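Local coordinates for SNF1-like protein kinase ssp2 (Schizosaccharomyces pombe, PDB 2QRD) that probably serves as the catalytic subunit of the fission yeast AMP-activated protein kinase, a serine/threonine kinase responding to cellular energy state, at residues A[25-30]-A[54-59]; A[58-63]-A[76-81]. All coordinates share one frame; numbering follows the deposited sequence.

Contact 1 (A[25-30]-A[54-59]); sequences EILLAV and DMYTIK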
loop_
_atom_site.group_PDB
_atom_site.type_symbol
_atom_site.label_atom_id
_atom_site.label_comp_id
_atom_site.label_asym_id
_atom_site.label_seq_id
_atom_site.Cartn_x
_atom_site.Cartn_y
_atom_site.Cartn_z
ATOM N N GLU A 25 -3.668 -36.619 -11.383
ATOM C CA GLU A 25 -4.929 -36.116 -10.820
ATOM C C GLU A 25 -4.922 -34.591 -10.610
ATOM O O GLU A 25 -5.945 -33.917 -10.809
ATOM C CB GLU A 25 -5.323 -36.858 -9.534
ATOM C CG GLU A 25 -5.846 -38.279 -9.780
ATOM C CD GLU A 25 -5.988 -39.103 -8.486
ATOM O OE1 GLU A 25 -6.048 -38.478 -7.384
ATOM O OE2 GLU A 25 -6.041 -40.365 -8.569
ATOM N N ILE A 26 -3.764 -34.072 -10.196
ATOM C CA ILE A 26 -3.537 -32.651 -10.045
ATOM C C ILE A 26 -3.563 -31.970 -11.416
ATOM O O ILE A 26 -4.183 -30.922 -11.576
ATOM C CB ILE A 26 -2.186 -32.356 -9.322
ATOM C CG1 ILE A 26 -2.215 -32.847 -7.870
ATOM C CG2 ILE A 26 -1.873 -30.864 -9.338
ATOM C CD1 ILE A 26 -0.825 -32.968 -7.251
ATOM N N LEU A 27 -2.872 -32.555 -12.396
ATOM C CA LEU A 27 -2.866 -32.006 -13.744
ATOM C C LEU A 27 -4.307 -31.876 -14.287
ATOM O O LEU A 27 -4.687 -30.792 -14.733
ATOM C CB LEU A 27 -1.943 -32.814 -14.671
ATOM C CG LEU A 27 -1.681 -32.248 -16.076
ATOM C CD1 LEU A 27 -1.096 -30.822 -16.027
ATOM C CD2 LEU A 27 -0.804 -33.196 -16.922
ATOM N N LEU A 28 -5.092 -32.961 -14.219
ATOM C CA LEU A 28 -6.539 -32.932 -14.495
ATOM C C LEU A 28 -7.299 -31.783 -13.810
ATOM O O LEU A 28 -8.073 -31.096 -14.469
ATOM C CB LEU A 28 -7.211 -34.275 -14.118
ATOM C CG LEU A 28 -8.729 -34.466 -14.303
ATOM C CD1 LEU A 28 -9.144 -34.395 -15.764
ATOM C CD2 LEU A 28 -9.223 -35.788 -13.690
ATOM N N ALA A 29 -7.095 -31.604 -12.500
ATOM C CA ALA A 29 -7.763 -30.545 -11.713
ATOM C C ALA A 29 -7.389 -29.139 -12.181
ATOM O O ALA A 29 -8.238 -28.255 -12.257
ATOM C CB ALA A 29 -7.462 -30.708 -10.225
ATOM N N VAL A 30 -6.117 -28.956 -12.515
ATOM C CA VAL A 30 -5.618 -27.718 -13.106
ATOM C C VAL A 30 -6.302 -27.400 -14.446
ATOM O O VAL A 30 -6.705 -26.242 -14.681
ATOM C CB VAL A 30 -4.076 -27.741 -13.285
ATOM C CG1 VAL A 30 -3.612 -26.502 -14.006
ATOM C CG2 VAL A 30 -3.383 -27.875 -11.950
ATOM N N ASP A 54 6.861 -33.175 -20.034
ATOM C CA ASP A 54 6.525 -31.817 -20.473
ATOM C C ASP A 54 5.014 -31.583 -20.465
ATOM O O ASP A 54 4.548 -30.457 -20.528
ATOM C CB ASP A 54 7.173 -31.451 -21.818
ATOM C CG ASP A 54 6.647 -32.283 -23.002
ATOM O OD1 ASP A 54 7.243 -32.135 -24.090
ATOM O OD2 ASP A 54 5.659 -33.060 -22.887
ATOM N N MET A 55 4.261 -32.667 -20.327
ATOM C CA MET A 55 2.820 -32.585 -20.057
ATOM C C MET A 55 2.492 -31.734 -18.820
ATOM O O MET A 55 1.383 -31.218 -18.711
ATOM C CB MET A 55 2.174 -33.993 -20.009
ATOM C CG MET A 55 2.311 -34.776 -18.706
ATOM S SD MET A 55 1.483 -36.367 -18.834
ATOM C CE MET A 55 0.939 -36.701 -17.166
ATOM N N TYR A 56 3.463 -31.572 -17.920
ATOM C CA TYR A 56 3.285 -30.749 -16.699
ATOM C C TYR A 56 3.612 -29.257 -16.879
ATOM O O TYR A 56 3.501 -28.490 -15.954
ATOM C CB TYR A 56 4.057 -31.341 -15.515
ATOM C CG TYR A 56 3.559 -32.709 -15.122
ATOM C CD1 TYR A 56 4.296 -33.840 -15.411
ATOM C CD2 TYR A 56 2.326 -32.872 -14.492
ATOM C CE1 TYR A 56 3.827 -35.100 -15.084
ATOM C CE2 TYR A 56 1.841 -34.150 -14.146
ATOM C CZ TYR A 56 2.604 -35.253 -14.432
ATOM O OH TYR A 56 2.154 -36.525 -14.093
ATOM N N THR A 57 4.022 -28.879 -18.088
ATOM C CA THR A 57 4.163 -27.487 -18.524
ATOM C C THR A 57 2.946 -27.148 -19.404
ATOM O O THR A 57 2.758 -27.734 -20.496
ATOM C CB THR A 57 5.464 -27.311 -19.345
ATOM O OG1 THR A 57 6.567 -27.817 -18.593
ATOM C CG2 THR A 57 5.727 -25.851 -19.700
ATOM N N ILE A 58 2.106 -26.243 -18.897
ATOM C CA ILE A 58 0.898 -25.793 -19.598
ATOM C C ILE A 58 1.073 -24.300 -19.940
ATOM O O ILE A 58 1.377 -23.492 -19.044
ATOM C CB ILE A 58 -0.394 -25.960 -18.719
ATOM C CG1 ILE A 58 -0.579 -27.423 -18.285
ATOM C CG2 ILE A 58 -1.643 -25.378 -19.420
ATOM C CD1 ILE A 58 -1.497 -27.626 -17.032
ATOM N N LYS A 59 0.872 -23.942 -21.216
ATOM C CA LYS A 59 0.768 -22.530 -21.576
ATOM C C LYS A 59 -0.699 -22.139 -21.730
ATOM O O LYS A 59 -1.461 -22.804 -22.414
ATOM C CB LYS A 59 1.609 -22.179 -22.813
ATOM C CG LYS A 59 3.110 -22.358 -22.583
ATOM C CD LYS A 59 3.934 -21.434 -23.408
ATOM C CE LYS A 59 5.406 -21.905 -23.437
ATOM N NZ LYS A 59 6.400 -20.784 -23.676
#
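Leu27 reaches from the helix into the bend where segment 54-59 passes from a 3-10 turn into a strand. Its CG stands anti to the backbone N (chi1 -172°), and both its methyls flank the backbone O of Met55. CD2 of Leu27 is the nearer, 3.4 Å from Met55 O. CD1 alone goes on to Ile58, meeting its CD1 at 3.4 Å, a close approach; the two side chains run antiparallel, passing alongside. CD2 goes on to the Met55 and Tyr56 side chains, and lies 3.9 Å from CE of Met55. Leu27 and Met55 cross at a slant, and the bend of the Met55 chain at chi3 (-149°) sets where CE lies.

The Tyr56 ring meets Leu27 by its CD2-CE2 side, where CB and CD2 of Leu27 both lie 4.0 Å from CE2 of Tyr56. One face of this ring carries CG of Met55, placed toward the rim. Val30, one turn on from Leu27, adds its CG1 at 3.9 Å from CD1 of Ile58. That methyl of Ile58 thus touches both helix residues. The contact is apolar and buried. An alanine in place of Leu27 would probably open a gap beside Met55 O and the Ile58 methyl and leave CE of Met55 without its Leu27 contact.

The phenol of Tyr56 is held from outside, by a hydrogen bond from OH to Pro26 O of the SPCC1919.03c protein chain. The contact packs helix 23-37 against the start of strand 57-63, within the adenylate sensor region. Tyr31 and Leu34 of the same helix also touch Ile58. Val30 reaches Leu92 of strand 89-101, and Tyr56 touches Leu82 of strand 74-84.

Contact 2 (A[58-63]-A[76-81]); sequences IKSRWE and AYIELQ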
loop_
_atom_site.group_PDB
_atom_site.type_symbol
_atom_site.label_atom_id
_atom_site.label_comp_id
_atom_site.label_asym_id
_atom_site.label_seq_id
_atom_site.Cartn_x
_atom_site.Cartn_y
_atom_site.Cartn_z
ATOM N N ILE A 58 2.106 -26.243 -18.897
ATOM C CA ILE A 58 0.898 -25.793 -19.598
ATOM C C ILE A 58 1.073 -24.300 -19.940
ATOM O O ILE A 58 1.377 -23.492 -19.044
ATOM C CB ILE A 58 -0.394 -25.960 -18.719
ATOM C CG1 ILE A 58 -0.579 -27.423 -18.285
ATOM C CG2 ILE A 58 -1.643 -25.378 -19.420
ATOM C CD1 ILE A 58 -1.497 -27.626 -17.032
ATOM N N LYS A 59 0.872 -23.942 -21.216
ATOM C CA LYS A 59 0.768 -22.530 -21.576
ATOM C C LYS A 59 -0.699 -22.139 -21.730
ATOM O O LYS A 59 -1.461 -22.804 -22.414
ATOM C CB LYS A 59 1.609 -22.179 -22.813
ATOM C CG LYS A 59 3.110 -22.358 -22.583
ATOM C CD LYS A 59 3.934 -21.434 -23.408
ATOM C CE LYS A 59 5.406 -21.905 -23.437
ATOM N NZ LYS A 59 6.400 -20.784 -23.676
ATOM N N SER A 60 -1.100 -21.067 -21.080
ATOM C CA SER A 60 -2.508 -20.702 -21.107
ATOM C C SER A 60 -2.678 -19.279 -21.636
ATOM O O SER A 60 -1.810 -18.411 -21.441
ATOM C CB SER A 60 -3.153 -20.858 -19.718
ATOM O OG SER A 60 -2.568 -19.956 -18.796
ATOM N N ARG A 61 -3.774 -19.063 -22.340
ATOM C CA ARG A 61 -4.152 -17.735 -22.785
ATOM C C ARG A 61 -5.501 -17.362 -22.166
ATOM O O ARG A 61 -6.437 -18.170 -22.155
ATOM C CB ARG A 61 -4.208 -17.678 -24.309
ATOM C CG ARG A 61 -4.199 -16.281 -24.842
ATOM C CD ARG A 61 -4.292 -16.294 -26.340
ATOM N NE ARG A 61 -5.450 -17.063 -26.770
ATOM C CZ ARG A 61 -5.611 -17.545 -27.990
ATOM N NH1 ARG A 61 -4.673 -17.314 -28.900
ATOM N NH2 ARG A 61 -6.702 -18.256 -28.293
ATOM N N TRP A 62 -5.578 -16.138 -21.662
ATOM C CA TRP A 62 -6.752 -15.626 -20.946
ATOM C C TRP A 62 -7.182 -14.309 -21.585
ATOM O O TRP A 62 -6.349 -13.389 -21.781
ATOM C CB TRP A 62 -6.398 -15.317 -19.487
ATOM C CG TRP A 62 -5.869 -16.458 -18.629
ATOM C CD1 TRP A 62 -4.682 -17.156 -18.772
ATOM C CD2 TRP A 62 -6.488 -16.977 -17.454
ATOM N NE1 TRP A 62 -4.558 -18.103 -17.773
ATOM C CE2 TRP A 62 -5.643 -18.004 -16.945
ATOM C CE3 TRP A 62 -7.686 -16.686 -16.787
ATOM C CZ2 TRP A 62 -5.961 -18.738 -15.802
ATOM C CZ3 TRP A 62 -8.001 -17.411 -15.632
ATOM C CH2 TRP A 62 -7.147 -18.437 -15.161
ATOM N N GLU A 63 -8.471 -14.208 -21.913
ATOM C CA GLU A 63 -9.032 -12.928 -22.342
ATOM C C GLU A 63 -9.057 -12.011 -21.113
ATOM O O GLU A 63 -9.336 -12.467 -20.011
ATOM C CB GLU A 63 -10.414 -13.089 -23.033
ATOM C CG GLU A 63 -10.347 -13.830 -24.405
ATOM C CD GLU A 63 -11.285 -13.281 -25.544
ATOM O OE1 GLU A 63 -12.510 -13.603 -25.578
ATOM O OE2 GLU A 63 -10.772 -12.575 -26.466
ATOM N N ALA A 76 -3.712 -12.265 -21.926
ATOM C CA ALA A 76 -2.716 -12.450 -20.905
ATOM C C ALA A 76 -2.202 -13.878 -21.051
ATOM O O ALA A 76 -2.984 -14.805 -21.168
ATOM C CB ALA A 76 -3.338 -12.242 -19.567
ATOM N N TYR A 77 -0.883 -14.041 -21.062
ATOM C CA TYR A 77 -0.252 -15.356 -21.189
ATOM C C TYR A 77 0.385 -15.837 -19.867
ATOM O O TYR A 77 1.252 -15.178 -19.276
ATOM C CB TYR A 77 0.748 -15.315 -22.320
ATOM C CG TYR A 77 0.116 -14.887 -23.625
ATOM C CD1 TYR A 77 -0.309 -15.835 -24.537
ATOM C CD2 TYR A 77 -0.052 -13.514 -23.958
ATOM C CE1 TYR A 77 -0.895 -15.459 -25.745
ATOM C CE2 TYR A 77 -0.644 -13.128 -25.170
ATOM C CZ TYR A 77 -1.070 -14.121 -26.055
ATOM O OH TYR A 77 -1.639 -13.826 -27.278
ATOM N N ILE A 78 -0.086 -16.985 -19.404
ATOM C CA ILE A 78 0.295 -17.523 -18.107
ATOM C C ILE A 78 0.793 -18.971 -18.342
ATOM O O ILE A 78 0.098 -19.805 -18.937
ATOM C CB ILE A 78 -0.915 -17.444 -17.099
ATOM C CG1 ILE A 78 -1.345 -15.987 -16.859
ATOM C CG2 ILE A 78 -0.611 -18.151 -15.755
ATOM C CD1 ILE A 78 -2.650 -15.786 -16.070
ATOM N N GLU A 79 2.005 -19.260 -17.912
ATOM C CA GLU A 79 2.523 -20.625 -17.993
ATOM C C GLU A 79 2.515 -21.299 -16.620
ATOM O O GLU A 79 2.960 -20.729 -15.625
ATOM C CB GLU A 79 3.923 -20.600 -18.565
ATOM C CG GLU A 79 4.575 -21.950 -18.666
ATOM C CD GLU A 79 6.047 -21.853 -19.047
ATOM O OE1 GLU A 79 6.424 -20.873 -19.749
ATOM O OE2 GLU A 79 6.826 -22.756 -18.638
ATOM N N LEU A 80 1.989 -22.517 -16.573
ATOM C CA LEU A 80 1.902 -23.277 -15.328
ATOM C C LEU A 80 2.926 -24.373 -15.357
ATOM O O LEU A 80 3.174 -24.945 -16.394
ATOM C CB LEU A 80 0.532 -23.902 -15.140
ATOM C CG LEU A 80 -0.779 -23.101 -15.217
ATOM C CD1 LEU A 80 -0.865 -22.052 -14.150
ATOM C CD2 LEU A 80 -1.060 -22.523 -16.584
ATOM N N GLN A 81 3.526 -24.654 -14.213
ATOM C CA GLN A 81 4.521 -25.710 -14.120
ATOM C C GLN A 81 4.350 -26.499 -12.825
ATOM O O GLN A 81 4.475 -25.941 -11.744
ATOM C CB GLN A 81 5.928 -25.119 -14.196
ATOM C CG GLN A 81 7.064 -26.136 -14.110
ATOM C CD GLN A 81 7.086 -27.093 -15.272
ATOM O OE1 GLN A 81 7.392 -26.716 -16.397
ATOM N NE2 GLN A 81 6.777 -28.351 -14.999
#
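Ile78 fits its CD1 methyl over one face of the Trp62 indole. This CH-pi contact puts CD1 of Ile78 3.7 Å from the centroid of the five-membered ring of Trp62. Trp62 CG lies anti to the carbonyl carbon (chi1 -59°), and chi2 (65°) turns the ring so that NE1 comes back to Ser60 of its own strand. Ala76, small and paired with Trp62, borders the ring edge with its carbonyl: Ala76 O lies near the ring plane, 3.8 Å from CD1 of Trp62. Ser60 fills the low place between Ile78 and Leu80: its OG lies 3.5 Å from CB of Ile78 and 3.7 Å from CD2 of Leu80. Leu34 of helix 23-37 and Leu126 and Leu130 of helix 123-136 pack on Trp62. Leu126 also packs on Ala76 and Ile78, so this face turns to the helices of the domain.

The other face of the sheet carries Lys59, Arg61, Tyr77 and Glu79. Arg61 and Tyr77 lie side by side and point the same way. CG and CD of Arg61 both come to CE1 of Tyr77, each 3.5 Å away. The guanidinium is turned 73° from that ring. Tyr7 of the SPCC1919.03c protein chain packs on both residues.

The strands are antiparallel, with Ile58-Leu80, Ser60-Ile78 and Trp62-Ala76 as hydrogen-bonded pairs. Ile78 O takes two donors, Ser60 N and Ser60 OG (2.7 Å), from opposite faces of its plane. Trp62 NE1 donates in turn to Ser60 OG, at 2.9 Å. The buried serine hydroxyl therefore accepts from the indole and gives to the carbonyl, which probably fixes its rotation. The Lys59-Glu79 salt bridge is long; Glu79 has its stronger partner in Lys95. The chemistry thus divides by face, apolar groups and a satisfied hydroxyl on one, charged and aromatic groups on the other.

In the fold
Both contacts use strand 57-63 and share Ile58 and Lys59. Their centres lie about 12 Å apart. Contact 1 joins the strand's start to helix 23-37; contact 2 pairs it with strand 74-84 of the same antiparallel sheet. The touching residues of contact 1 are all buried, and between its two segments there is only van der Waals packing. Contact 2 is mixed: backbone bonds run between its strands, one face is buried and the other partly exposed. Ile58 is the meeting point, facing the helix while paired in the sheet. Thr57 and Gln81 add a probable side-chain hydrogen bond between the two contacts. Both contacts also border the SPCC1919.03c protein chain.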